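Local coordinates for protein mediator of RNA polymerase II transcription subunit 6 (Schizosaccharomyces pombe, PDB 4H61) that serves as a Mediator complex component, a coactivator that helps relay signals from gene-specific regulators to the RNA polymerase II transcription machinery, at residues A[7-12]-A[34-39]; A[30-35]-A[108-113]; A[41-46]-A[70-75]; A[83-88]-A[100-105]. One frame throughout, in Å; residues are numbered along the deposited sequence.

Contact 1: residues A[7-12]-A[34-39]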
loop_
_atom_site.group_PDB
_atom_site.type_symbol
_atom_site.label_atom_id
_atom_site.label_comp_id
_atom_site.label_asym_id
_atom_site.label_seq_id
_atom_site.Cartn_x
_atom_site.Cartn_y
_atom_site.Cartn_z
ATOM N N THR A 7 3.109 15.975 4.137
ATOM C CA THR A 7 1.693 16.335 4.040
ATOM C C THR A 7 1.560 17.610 3.242
ATOM O O THR A 7 0.466 18.131 3.080
ATOM C CB THR A 7 1.061 16.606 5.408
ATOM O OG1 THR A 7 1.632 17.801 5.965
ATOM C CG2 THR A 7 1.285 15.431 6.347
ATOM N N SER A 8 2.678 18.130 2.761
ATOM C CA SER A 8 2.635 19.403 2.095
ATOM C C SER A 8 3.162 19.323 0.660
ATOM O O SER A 8 3.381 20.364 0.004
ATOM C CB SER A 8 3.417 20.431 2.901
ATOM O OG SER A 8 4.801 20.304 2.651
ATOM N N ILE A 9 3.362 18.104 0.160
ATOM C CA ILE A 9 3.838 17.975 -1.216
ATOM C C ILE A 9 2.974 17.071 -2.085
ATOM O O ILE A 9 2.191 16.269 -1.590
ATOM C CB ILE A 9 5.309 17.482 -1.303
ATOM C CG1 ILE A 9 5.450 16.083 -0.698
ATOM C CG2 ILE A 9 6.282 18.469 -0.655
ATOM C CD1 ILE A 9 6.743 15.423 -1.091
ATOM N N GLN A 10 3.119 17.236 -3.393
ATOM C CA GLN A 10 2.565 16.321 -4.375
ATOM C C GLN A 10 3.716 15.928 -5.278
ATOM O O GLN A 10 4.597 16.737 -5.570
ATOM C CB GLN A 10 1.490 17.001 -5.216
ATOM C CG GLN A 10 0.187 17.277 -4.490
ATOM C CD GLN A 10 -0.849 17.907 -5.408
ATOM O OE1 GLN A 10 -0.533 18.302 -6.531
ATOM N NE2 GLN A 10 -2.090 17.995 -4.936
ATOM N N TRP A 11 3.707 14.687 -5.727
ATOM C CA TRP A 11 4.801 14.173 -6.527
ATOM C C TRP A 11 4.213 13.673 -7.839
ATOM O O TRP A 11 3.097 13.156 -7.868
ATOM C CB TRP A 11 5.518 13.058 -5.750
ATOM C CG TRP A 11 6.621 12.326 -6.479
ATOM C CD1 TRP A 11 7.954 12.650 -6.503
ATOM C CD2 TRP A 11 6.489 11.126 -7.260
ATOM N NE1 TRP A 11 8.654 11.733 -7.260
ATOM C CE2 TRP A 11 7.781 10.787 -7.733
ATOM C CE3 TRP A 11 5.405 10.313 -7.615
ATOM C CZ2 TRP A 11 8.014 9.667 -8.539
ATOM C CZ3 TRP A 11 5.640 9.197 -8.415
ATOM C CH2 TRP A 11 6.935 8.887 -8.867
ATOM N N ARG A 12 4.945 13.866 -8.926
ATOM C CA ARG A 12 4.507 13.387 -10.226
ATOM C C ARG A 12 5.710 13.204 -11.135
ATOM O O ARG A 12 6.507 14.126 -11.303
ATOM C CB ARG A 12 3.523 14.375 -10.854
ATOM C CG ARG A 12 3.000 13.945 -12.207
ATOM C CD ARG A 12 2.086 15.002 -12.803
ATOM N NE ARG A 12 1.738 14.708 -14.194
ATOM C CZ ARG A 12 0.493 14.664 -14.661
ATOM N NH1 ARG A 12 -0.533 14.898 -13.852
ATOM N NH2 ARG A 12 0.275 14.389 -15.939
ATOM N N GLN A 34 8.935 4.963 -6.596
ATOM C CA GLN A 34 9.922 5.956 -6.988
ATOM C C GLN A 34 9.653 7.294 -6.287
ATOM O O GLN A 34 10.368 8.278 -6.497
ATOM C CB GLN A 34 9.926 6.122 -8.510
ATOM C CG GLN A 34 10.225 4.829 -9.276
ATOM C CD GLN A 34 11.667 4.339 -9.106
ATOM O OE1 GLN A 34 12.626 5.097 -9.266
ATOM N NE2 GLN A 34 11.818 3.062 -8.784
ATOM N N SER A 35 8.630 7.314 -5.438
ATOM C CA SER A 35 8.190 8.550 -4.800
ATOM C C SER A 35 8.713 8.632 -3.369
ATOM O O SER A 35 9.052 7.605 -2.769
ATOM C CB SER A 35 6.663 8.616 -4.792
ATOM O OG SER A 35 6.137 7.891 -3.690
ATOM N N PRO A 36 8.788 9.852 -2.812
ATOM C CA PRO A 36 9.254 10.045 -1.431
ATOM C C PRO A 36 8.274 9.560 -0.364
ATOM O O PRO A 36 8.537 9.731 0.831
ATOM C CB PRO A 36 9.437 11.561 -1.320
ATOM C CG PRO A 36 8.611 12.148 -2.424
ATOM C CD PRO A 36 8.627 11.128 -3.532
ATOM N N PHE A 37 7.155 8.976 -0.777
ATOM C CA PHE A 37 6.205 8.416 0.182
ATOM C C PHE A 37 6.563 6.960 0.455
ATOM O O PHE A 37 6.199 6.378 1.486
ATOM C CB PHE A 37 4.772 8.555 -0.342
ATOM C CG PHE A 37 4.368 9.982 -0.608
ATOM C CD1 PHE A 37 4.214 10.881 0.446
ATOM C CD2 PHE A 37 4.151 10.432 -1.908
ATOM C CE1 PHE A 37 3.852 12.193 0.214
ATOM C CE2 PHE A 37 3.777 11.755 -2.156
ATOM C CZ PHE A 37 3.632 12.638 -1.096
ATOM N N TYR A 38 7.306 6.383 -0.477
ATOM C CA TYR A 38 7.738 5.001 -0.356
ATOM C C TYR A 38 8.719 4.855 0.808
ATOM O O TYR A 38 9.396 5.798 1.170
ATOM C CB TYR A 38 8.371 4.550 -1.672
ATOM C CG TYR A 38 8.702 3.085 -1.735
ATOM C CD1 TYR A 38 7.706 2.122 -1.599
ATOM C CD2 TYR A 38 10.010 2.659 -1.935
ATOM C CE1 TYR A 38 8.006 0.775 -1.659
ATOM C CE2 TYR A 38 10.316 1.310 -1.997
ATOM C CZ TYR A 38 9.310 0.374 -1.861
ATOM O OH TYR A 38 9.611 -0.968 -1.932
ATOM N N SER A 39 8.765 3.677 1.406
ATOM C CA SER A 39 9.695 3.410 2.492
ATOM C C SER A 39 10.432 2.110 2.246
ATOM O O SER A 39 9.817 1.045 2.130
ATOM C CB SER A 39 8.959 3.286 3.812
ATOM O OG SER A 39 9.753 2.541 4.707
#
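The indole of W11 lies with one face against the backbone bend at S35 and P36, S35 over the six-membered and P36 over the five-membered ring. S35 CB sits 3.6 Å from the centroid of the six-membered ring of W11, 15° off its normal; both approaches are CH-pi contacts. CB of W11 points toward the 34-39 loop and CG is anti to the backbone N (chi1 175°). At the six-membered end, W11 CZ2 approaches the carbonyl O of Q34 at 3.4 Å, and the Q34 side chain runs beside the indole in the same direction. I9 packs on the neighbouring pair, its CD1 touching P36 CG at 4.0 Å and its CG1 meeting F37 CZ at 3.9 Å, where I9 and F37 run antiparallel alongside one another. The receiving surface is a type I turn from S35 to Y38 and an ST turn in which S35 OG, itself bonded to F32 O, accepts from F37 N. An alanine at W11 would probably leave S35 CB and P36 CD without an aromatic face and open a gap there. Loop 7-12 is therefore joined to this turn mainly by CH-pi and apolar packing, with no hydrogen bond between the two segments, whereas the backbone bonds of W11 go to I110.

Contact 2: residues A[30-35]-A[108-113]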
loop_
_atom_site.group_PDB
_atom_site.type_symbol
_atom_site.label_atom_id
_atom_site.label_comp_id
_atom_site.label_asym_id
_atom_site.label_seq_id
_atom_site.Cartn_x
_atom_site.Cartn_y
_atom_site.Cartn_z
ATOM N N GLU A 30 4.592 0.231 -8.338
ATOM C CA GLU A 30 5.980 0.437 -8.727
ATOM C C GLU A 30 6.227 1.929 -8.886
ATOM O O GLU A 30 7.281 2.442 -8.502
ATOM C CB GLU A 30 6.292 -0.293 -10.029
ATOM C CG GLU A 30 7.766 -0.278 -10.397
ATOM C CD GLU A 30 8.112 -1.340 -11.418
ATOM O OE1 GLU A 30 7.442 -2.399 -11.416
ATOM O OE2 GLU A 30 9.045 -1.116 -12.223
ATOM N N TYR A 31 5.239 2.611 -9.458
ATOM C CA TYR A 31 5.246 4.061 -9.584
ATOM C C TYR A 31 5.434 4.677 -8.209
ATOM O O TYR A 31 6.310 5.526 -7.997
ATOM C CB TYR A 31 3.909 4.517 -10.168
ATOM C CG TYR A 31 3.797 5.992 -10.489
ATOM C CD1 TYR A 31 4.803 6.660 -11.177
ATOM C CD2 TYR A 31 2.656 6.707 -10.137
ATOM C CE1 TYR A 31 4.684 8.010 -11.488
ATOM C CE2 TYR A 31 2.526 8.053 -10.445
ATOM C CZ TYR A 31 3.541 8.701 -11.120
ATOM O OH TYR A 31 3.405 10.042 -11.419
ATOM N N PHE A 32 4.603 4.227 -7.279
ATOM C CA PHE A 32 4.627 4.711 -5.912
ATOM C C PHE A 32 6.015 4.539 -5.309
ATOM O O PHE A 32 6.454 5.365 -4.517
ATOM C CB PHE A 32 3.574 3.962 -5.081
ATOM C CG PHE A 32 3.440 4.466 -3.675
ATOM C CD1 PHE A 32 2.643 5.566 -3.395
ATOM C CD2 PHE A 32 4.108 3.832 -2.630
ATOM C CE1 PHE A 32 2.521 6.033 -2.100
ATOM C CE2 PHE A 32 3.998 4.289 -1.325
ATOM C CZ PHE A 32 3.208 5.394 -1.054
ATOM N N SER A 33 6.713 3.478 -5.714
ATOM C CA SER A 33 8.053 3.176 -5.192
ATOM C C SER A 33 9.127 4.207 -5.523
ATOM O O SER A 33 10.130 4.305 -4.820
ATOM C CB SER A 33 8.512 1.805 -5.671
ATOM O OG SER A 33 7.655 0.808 -5.152
ATOM N N GLN A 34 8.935 4.963 -6.596
ATOM C CA GLN A 34 9.922 5.956 -6.988
ATOM C C GLN A 34 9.653 7.294 -6.287
ATOM O O GLN A 34 10.368 8.278 -6.497
ATOM C CB GLN A 34 9.926 6.122 -8.510
ATOM C CG GLN A 34 10.225 4.829 -9.276
ATOM C CD GLN A 34 11.667 4.339 -9.106
ATOM O OE1 GLN A 34 12.626 5.097 -9.266
ATOM N NE2 GLN A 34 11.818 3.062 -8.784
ATOM N N SER A 35 8.630 7.314 -5.438
ATOM C CA SER A 35 8.190 8.550 -4.800
ATOM C C SER A 35 8.713 8.632 -3.369
ATOM O O SER A 35 9.052 7.605 -2.769
ATOM C CB SER A 35 6.663 8.616 -4.792
ATOM O OG SER A 35 6.137 7.891 -3.690
ATOM N N GLU A 108 -1.889 10.610 -11.998
ATOM C CA GLU A 108 -0.432 10.476 -11.904
ATOM C C GLU A 108 0.191 11.343 -10.798
ATOM O O GLU A 108 1.413 11.362 -10.616
ATOM C CB GLU A 108 0.234 10.711 -13.264
ATOM C CG GLU A 108 -0.255 9.749 -14.331
ATOM C CD GLU A 108 -0.310 10.368 -15.710
ATOM O OE1 GLU A 108 0.703 10.962 -16.139
ATOM O OE2 GLU A 108 -1.372 10.261 -16.364
ATOM N N ASN A 109 -0.665 12.045 -10.059
ATOM C CA ASN A 109 -0.242 12.811 -8.902
ATOM C C ASN A 109 -0.389 11.989 -7.637
ATOM O O ASN A 109 -1.473 11.480 -7.340
ATOM C CB ASN A 109 -1.081 14.073 -8.765
ATOM C CG ASN A 109 -0.390 15.286 -9.310
ATOM O OD1 ASN A 109 -0.143 15.388 -10.513
ATOM N ND2 ASN A 109 -0.071 16.228 -8.428
ATOM N N ILE A 110 0.701 11.855 -6.895
ATOM C CA ILE A 110 0.646 11.172 -5.621
ATOM C C ILE A 110 0.730 12.177 -4.472
ATOM O O ILE A 110 1.556 13.091 -4.493
ATOM C CB ILE A 110 1.771 10.135 -5.491
ATOM C CG1 ILE A 110 1.852 9.283 -6.757
ATOM C CG2 ILE A 110 1.556 9.264 -4.255
ATOM C CD1 ILE A 110 2.819 8.114 -6.654
ATOM N N TYR A 111 -0.140 12.004 -3.483
ATOM C CA TYR A 111 -0.126 12.815 -2.275
ATOM C C TYR A 111 -0.869 12.079 -1.159
ATOM O O TYR A 111 -1.693 11.202 -1.433
ATOM C CB TYR A 111 -0.751 14.190 -2.538
ATOM C CG TYR A 111 -2.113 14.150 -3.204
ATOM C CD1 TYR A 111 -3.278 14.019 -2.448
ATOM C CD2 TYR A 111 -2.239 14.253 -4.588
ATOM C CE1 TYR A 111 -4.535 13.982 -3.055
ATOM C CE2 TYR A 111 -3.490 14.217 -5.202
ATOM C CZ TYR A 111 -4.634 14.082 -4.429
ATOM O OH TYR A 111 -5.877 14.042 -5.031
ATOM N N MET A 112 -0.558 12.414 0.095
ATOM C CA MET A 112 -1.268 11.848 1.247
ATOM C C MET A 112 -2.710 12.329 1.246
ATOM O O MET A 112 -2.996 13.487 0.935
ATOM C CB MET A 112 -0.603 12.253 2.568
ATOM C CG MET A 112 0.874 11.873 2.684
ATOM S SD MET A 112 1.700 12.428 4.204
ATOM C CE MET A 112 0.612 11.715 5.435
ATOM N N ALA A 113 -3.621 11.431 1.581
ATOM C CA ALA A 113 -5.025 11.784 1.681
ATOM C C ALA A 113 -5.188 12.411 3.046
ATOM O O ALA A 113 -4.304 12.266 3.892
ATOM C CB ALA A 113 -5.875 10.538 1.571
#
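The hydroxyl of Y31 is held by two backbone groups from distant parts of the chain, donating to the carbonyl O of E108 and accepting from the backbone N of M13. The bond from Y31 OH to E108 O measures 2.5 Å and lands on a lone pair in the carbonyl plane, with E108 O also near the plane of the tyrosine ring. CB of Y31 points toward strand 109-112 and CG is anti to the backbone N (chi1 -174°); the hydroxyl bond then places the ring. Beside this bond lies I110, its CD1 3.8 Å from Y31 CD2. The other branch serves the next helix residue: I110 CG2 lies 3.9 Å from F32 CD1, and these two side chains cross at about a right angle. I110 thus wedges between two consecutive aromatic residues. F32 O accepts both S35 N and S35 OG, the hydroxyl bond being 2.7 Å from S35 OG to F32 O. A phenylalanine in place of Y31 would probably leave E108 O and M13 N without their shared partner. The pairing implies a largely apolar, buried junction of helix 28-33 with the outermost strand, 109-112, which W11 pairs with through I110, and one hydroxyl meets the polar backbone at its border.

Contact 3: residues A[41-46]-A[70-75]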
loop_
_atom_site.group_PDB
_atom_site.type_symbol
_atom_site.label_atom_id
_atom_site.label_comp_id
_atom_site.label_asym_id
_atom_site.label_seq_id
_atom_site.Cartn_x
_atom_site.Cartn_y
_atom_site.Cartn_z
ATOM N N LYS A 41 12.010 0.342 4.149
ATOM C CA LYS A 41 11.887 -0.595 5.265
ATOM C C LYS A 41 10.777 -1.615 5.003
ATOM O O LYS A 41 10.640 -2.592 5.727
ATOM C CB LYS A 41 11.572 0.145 6.576
ATOM C CG LYS A 41 12.607 1.176 7.014
ATOM C CD LYS A 41 12.111 1.955 8.238
ATOM C CE LYS A 41 13.217 2.803 8.873
ATOM N NZ LYS A 41 13.725 3.891 7.988
ATOM N N SER A 42 9.972 -1.375 3.977
ATOM C CA SER A 42 8.729 -2.124 3.817
ATOM C C SER A 42 8.938 -3.557 3.361
ATOM O O SER A 42 9.888 -3.857 2.635
ATOM C CB SER A 42 7.821 -1.427 2.813
ATOM O OG SER A 42 8.414 -1.450 1.527
ATOM N N ASN A 43 8.024 -4.432 3.774
ATOM C CA ASN A 43 7.988 -5.790 3.258
ATOM C C ASN A 43 7.945 -5.778 1.728
ATOM O O ASN A 43 8.496 -6.671 1.075
ATOM C CB ASN A 43 6.784 -6.556 3.812
ATOM C CG ASN A 43 6.814 -6.696 5.334
ATOM O OD1 ASN A 43 5.790 -6.974 5.958
ATOM N ND2 ASN A 43 7.985 -6.508 5.932
ATOM N N ASN A 44 7.289 -4.758 1.172
ATOM C CA ASN A 44 7.239 -4.547 -0.273
ATOM C C ASN A 44 8.633 -4.575 -0.904
ATOM O O ASN A 44 8.886 -5.297 -1.878
ATOM C CB ASN A 44 6.557 -3.210 -0.591
ATOM C CG ASN A 44 5.073 -3.198 -0.215
ATOM O OD1 ASN A 44 4.717 -3.069 0.962
ATOM N ND2 ASN A 44 4.204 -3.314 -1.218
ATOM N N GLU A 45 9.535 -3.791 -0.328
ATOM C CA GLU A 45 10.884 -3.670 -0.852
ATOM C C GLU A 45 11.656 -4.980 -0.709
ATOM O O GLU A 45 12.417 -5.377 -1.602
ATOM C CB GLU A 45 11.625 -2.528 -0.139
ATOM C CG GLU A 45 13.067 -2.351 -0.560
ATOM C CD GLU A 45 13.222 -1.839 -1.980
ATOM O OE1 GLU A 45 12.194 -1.554 -2.642
ATOM O OE2 GLU A 45 14.387 -1.719 -2.434
ATOM N N MET A 46 11.450 -5.650 0.419
ATOM C CA MET A 46 12.165 -6.883 0.696
ATOM C C MET A 46 11.804 -7.890 -0.379
ATOM O O MET A 46 12.674 -8.566 -0.935
ATOM C CB MET A 46 11.809 -7.411 2.084
ATOM C CG MET A 46 12.524 -8.707 2.459
ATOM S SD MET A 46 11.678 -10.214 1.894
ATOM C CE MET A 46 12.840 -11.456 2.469
ATOM N N GLY A 70 5.463 -6.174 9.424
ATOM C CA GLY A 70 6.182 -4.933 9.208
ATOM C C GLY A 70 5.429 -3.970 8.318
ATOM O O GLY A 70 4.273 -4.228 7.957
ATOM N N ILE A 71 6.077 -2.858 7.966
ATOM C CA ILE A 71 5.484 -1.866 7.064
ATOM C C ILE A 71 5.105 -2.476 5.705
ATOM O O ILE A 71 5.890 -3.213 5.098
ATOM C CB ILE A 71 6.435 -0.668 6.832
ATOM C CG1 ILE A 71 6.773 0.016 8.159
ATOM C CG2 ILE A 71 5.829 0.334 5.864
ATOM C CD1 ILE A 71 5.577 0.340 8.980
ATOM N N GLN A 72 3.898 -2.177 5.236
ATOM C CA GLN A 72 3.425 -2.706 3.960
ATOM C C GLN A 72 2.647 -1.646 3.205
ATOM O O GLN A 72 2.006 -0.783 3.811
ATOM C CB GLN A 72 2.527 -3.939 4.155
ATOM C CG GLN A 72 3.168 -5.080 4.933
ATOM C CD GLN A 72 2.323 -6.362 4.939
ATOM O OE1 GLN A 72 1.086 -6.324 4.852
ATOM N NE2 GLN A 72 3.001 -7.507 5.044
ATOM N N PHE A 73 2.706 -1.720 1.881
ATOM C CA PHE A 73 1.891 -0.870 1.026
ATOM C C PHE A 73 0.963 -1.737 0.190
ATOM O O PHE A 73 1.405 -2.674 -0.476
ATOM C CB PHE A 73 2.773 -0.018 0.115
ATOM C CG PHE A 73 3.627 0.965 0.861
ATOM C CD1 PHE A 73 3.112 2.198 1.245
ATOM C CD2 PHE A 73 4.936 0.651 1.198
ATOM C CE1 PHE A 73 3.891 3.104 1.941
ATOM C CE2 PHE A 73 5.728 1.556 1.898
ATOM C CZ PHE A 73 5.206 2.784 2.269
ATOM N N VAL A 74 -0.328 -1.437 0.234
ATOM C CA VAL A 74 -1.289 -2.200 -0.541
ATOM C C VAL A 74 -2.251 -1.273 -1.257
ATOM O O VAL A 74 -2.473 -0.132 -0.835
ATOM C CB VAL A 74 -2.090 -3.195 0.339
ATOM C CG1 VAL A 74 -1.149 -4.114 1.101
ATOM C CG2 VAL A 74 -3.002 -2.446 1.305
ATOM N N ILE A 75 -2.810 -1.768 -2.354
ATOM C CA ILE A 75 -3.842 -1.053 -3.081
ATOM C C ILE A 75 -5.188 -1.415 -2.477
ATOM O O ILE A 75 -5.512 -2.598 -2.330
ATOM C CB ILE A 75 -3.814 -1.440 -4.560
ATOM C CG1 ILE A 75 -2.433 -1.129 -5.148
ATOM C CG2 ILE A 75 -4.930 -0.730 -5.319
ATOM C CD1 ILE A 75 -2.185 -1.749 -6.494
#
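N44 joins the strand through both ends of its side-chain amide, OD1 accepting from F73 N at 2.6 Å while ND2 donates to F73 O at 3.0 Å. The second bond falls on a lone pair of F73 O; in the first, F73 N is tilted 30° from the carbonyl plane of N44. Two bonds fix the rotation of this amide. Next to it, N43 N donates to I71 O at 2.8 Å, and N43 OD1 takes a bond from Q72 NE2 at 3.0 Å, the two amide planes standing 81° apart. Strand 70-79 is an outer strand of the antiparallel sheet, and N44 satisfies the backbone of F73 on the side away from strand 83-91, much as a further strand would. The start of helix 43-53 presents these groups. S42 is its N-cap: OG lies between the backbone N and the carbonyl carbon (chi1 65°), where it accepts from E45 N at 3.2 Å. S42 CB lies 3.8 Å from F73 CE2, at the ring's edge. Further out, S42 OG also bonds to S39 O, and N43 ND2 to T69 O. Q72 is held at both ends of its amide, NE2 reaching L65 O as well and OE1 pairing with Q89 NE2.

Contact 4: residues A[83-88]-A[100-105]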
loop_
_atom_site.group_PDB
_atom_site.type_symbol
_atom_site.label_atom_id
_atom_site.label_comp_id
_atom_site.label_asym_id
_atom_site.label_seq_id
_atom_site.Cartn_x
_atom_site.Cartn_y
_atom_site.Cartn_z
ATOM N N LEU A 83 -7.705 7.017 -10.915
ATOM C CA LEU A 83 -7.193 6.910 -9.560
ATOM C C LEU A 83 -6.965 5.509 -9.012
ATOM O O LEU A 83 -7.605 4.541 -9.420
ATOM C CB LEU A 83 -7.983 7.776 -8.560
ATOM C CG LEU A 83 -9.396 7.505 -8.038
ATOM C CD1 LEU A 83 -9.541 6.182 -7.323
ATOM C CD2 LEU A 83 -9.759 8.614 -7.077
ATOM N N TRP A 84 -6.027 5.438 -8.073
ATOM C CA TRP A 84 -5.836 4.273 -7.234
ATOM C C TRP A 84 -5.547 4.820 -5.852
ATOM O O TRP A 84 -4.982 5.908 -5.723
ATOM C CB TRP A 84 -4.658 3.439 -7.716
ATOM C CG TRP A 84 -4.895 2.765 -9.016
ATOM C CD1 TRP A 84 -5.339 1.486 -9.210
ATOM C CD2 TRP A 84 -4.708 3.327 -10.319
ATOM N NE1 TRP A 84 -5.434 1.219 -10.556
ATOM C CE2 TRP A 84 -5.055 2.332 -11.257
ATOM C CE3 TRP A 84 -4.281 4.575 -10.784
ATOM C CZ2 TRP A 84 -4.986 2.548 -12.631
ATOM C CZ3 TRP A 84 -4.214 4.787 -12.145
ATOM C CH2 TRP A 84 -4.564 3.779 -13.054
ATOM N N VAL A 85 -5.950 4.084 -4.823
ATOM C CA VAL A 85 -5.696 4.501 -3.452
ATOM C C VAL A 85 -4.838 3.471 -2.738
ATOM O O VAL A 85 -5.146 2.273 -2.744
ATOM C CB VAL A 85 -6.997 4.712 -2.671
ATOM C CG1 VAL A 85 -6.692 5.040 -1.208
ATOM C CG2 VAL A 85 -7.819 5.813 -3.314
ATOM N N ILE A 86 -3.763 3.952 -2.117
ATOM C CA ILE A 86 -2.763 3.087 -1.506
ATOM C C ILE A 86 -2.726 3.308 -0.010
ATOM O O ILE A 86 -2.851 4.440 0.451
ATOM C CB ILE A 86 -1.373 3.376 -2.096
ATOM C CG1 ILE A 86 -1.366 3.058 -3.592
ATOM C CG2 ILE A 86 -0.297 2.586 -1.376
ATOM C CD1 ILE A 86 -0.101 3.453 -4.284
ATOM N N GLN A 87 -2.564 2.228 0.748
ATOM C CA GLN A 87 -2.511 2.316 2.199
ATOM C C GLN A 87 -1.199 1.786 2.756
ATOM O O GLN A 87 -0.780 0.670 2.431
ATOM C CB GLN A 87 -3.667 1.533 2.803
ATOM C CG GLN A 87 -3.498 1.203 4.267
ATOM C CD GLN A 87 -4.738 0.558 4.849
ATOM O OE1 GLN A 87 -5.840 1.091 4.714
ATOM N NE2 GLN A 87 -4.569 -0.601 5.489
ATOM N N LYS A 88 -0.549 2.600 3.582
ATOM C CA LYS A 88 0.606 2.163 4.358
ATOM C C LYS A 88 0.062 1.545 5.631
ATOM O O LYS A 88 -0.787 2.138 6.296
ATOM C CB LYS A 88 1.528 3.350 4.672
ATOM C CG LYS A 88 2.644 3.094 5.698
ATOM C CD LYS A 88 3.893 3.887 5.301
ATOM C CE LYS A 88 4.605 4.583 6.456
ATOM N NZ LYS A 88 4.105 5.968 6.696
ATOM N N LEU A 100 -1.643 3.067 8.821
ATOM C CA LEU A 100 -0.781 4.165 9.245
ATOM C C LEU A 100 -1.121 5.449 8.508
ATOM O O LEU A 100 -1.395 6.473 9.135
ATOM C CB LEU A 100 0.690 3.802 9.042
ATOM C CG LEU A 100 1.134 2.665 9.960
ATOM C CD1 LEU A 100 2.625 2.311 9.774
ATOM C CD2 LEU A 100 0.806 3.046 11.397
ATOM N N THR A 101 -1.074 5.398 7.178
ATOM C CA THR A 101 -1.482 6.528 6.351
ATOM C C THR A 101 -2.047 6.059 4.999
ATOM O O THR A 101 -1.808 4.923 4.578
ATOM C CB THR A 101 -0.335 7.577 6.167
ATOM O OG1 THR A 101 -0.189 7.921 4.779
ATOM C CG2 THR A 101 0.986 7.061 6.692
ATOM N N VAL A 102 -2.823 6.912 4.331
ATOM C CA VAL A 102 -3.287 6.565 2.988
ATOM C C VAL A 102 -2.978 7.653 1.958
ATOM O O VAL A 102 -2.948 8.840 2.280
ATOM C CB VAL A 102 -4.782 6.097 2.940
ATOM C CG1 VAL A 102 -5.404 6.073 4.329
ATOM C CG2 VAL A 102 -5.604 6.937 1.985
ATOM N N TYR A 103 -2.718 7.232 0.725
ATOM C CA TYR A 103 -2.252 8.143 -0.311
ATOM C C TYR A 103 -3.157 8.039 -1.522
ATOM O O TYR A 103 -3.725 6.981 -1.793
ATOM C CB TYR A 103 -0.817 7.792 -0.736
ATOM C CG TYR A 103 0.122 7.478 0.412
ATOM C CD1 TYR A 103 0.041 6.264 1.087
ATOM C CD2 TYR A 103 1.102 8.392 0.811
ATOM C CE1 TYR A 103 0.886 5.972 2.131
ATOM C CE2 TYR A 103 1.958 8.103 1.859
ATOM C CZ TYR A 103 1.842 6.886 2.512
ATOM O OH TYR A 103 2.676 6.567 3.556
ATOM N N PHE A 104 -3.278 9.137 -2.259
ATOM C CA PHE A 104 -4.002 9.126 -3.521
ATOM C C PHE A 104 -3.045 9.164 -4.700
ATOM O O PHE A 104 -2.040 9.871 -4.679
ATOM C CB PHE A 104 -4.969 10.305 -3.598
ATOM C CG PHE A 104 -6.114 10.202 -2.637
ATOM C CD1 PHE A 104 -6.471 8.976 -2.094
ATOM C CD2 PHE A 104 -6.841 11.327 -2.274
ATOM C CE1 PHE A 104 -7.525 8.872 -1.209
ATOM C CE2 PHE A 104 -7.901 11.233 -1.389
ATOM C CZ PHE A 104 -8.240 10.007 -0.856
ATOM N N VAL A 105 -3.350 8.371 -5.716
ATOM C CA VAL A 105 -2.662 8.469 -6.989
ATOM C C VAL A 105 -3.708 8.938 -7.987
ATOM O O VAL A 105 -4.372 8.135 -8.647
ATOM C CB VAL A 105 -2.045 7.123 -7.425
ATOM C CG1 VAL A 105 -1.156 7.320 -8.639
ATOM C CG2 VAL A 105 -1.241 6.519 -6.288
#
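V85 and F104 lie side by side on one face of the sheet, pointing the same way, with V85 CG2 3.6 Å from F104 CD1. V85 CG1, anti to the backbone N (chi1 176°), reaches V102 CG2 at 3.9 Å and also the edge of the F104 ring, so the valine fits between the phenylalanine and the second valine. On the reverse face, I86 CD1 reaches across to V105 CG2 at 3.8 Å. The Y103 ring stays on this reverse face and runs beside the strand toward K88, its edge close to I86 O and K88 CB, while T101 OG1 sits over one face of the ring. The bent lysine chain fills the hollow between three side chains: K88 CG rests 3.9 Å from L100 CB, K88 CD passes Y103 OH at 3.4 Å, and K88 NZ ends 3.3 Å from T101 CG2. Beneath these side chains the two strands are antiparallel, at 162°, with W84-V105, I86-Y103 and K88-T101 as hydrogen-bonded pairs. Near the hairpin end, L100 and T101 both face K88 in a classic beta bulge: L100 N donates to K88 O at 2.8 Å, and T101 N adds a weak bond to the same oxygen. The hairpin forms the middle of the four-stranded sheet, flanked by strands 70-79 and 109-112. Helix 28-33 packs on the I86 and V105 face through L29, F32 and Y31, and helix 115-135 meets Q87 and V102 on the other.

In the fold
The four contacts assemble around one antiparallel sheet of strands 70-79, 83-91, 97-106 and 109-112, in sequence order. Contact 4 is its central hairpin; contacts 2 and 3 attach helices 28-33 and 43-53 to the two outermost strands, their centres about 14 Å apart. Contact 1 lies about 6 Å from contact 2, centre to centre, shares Q34 and S35 with it, and brings in the N-terminal loop. Along the chain, contact 1 closes before contact 3 opens and contact 3 before contact 4, while contact 2 spans both of these. F32 ties the contacts together, touching F73, I86 and I110, so segments distant in sequence share a core in this Mediator subunit.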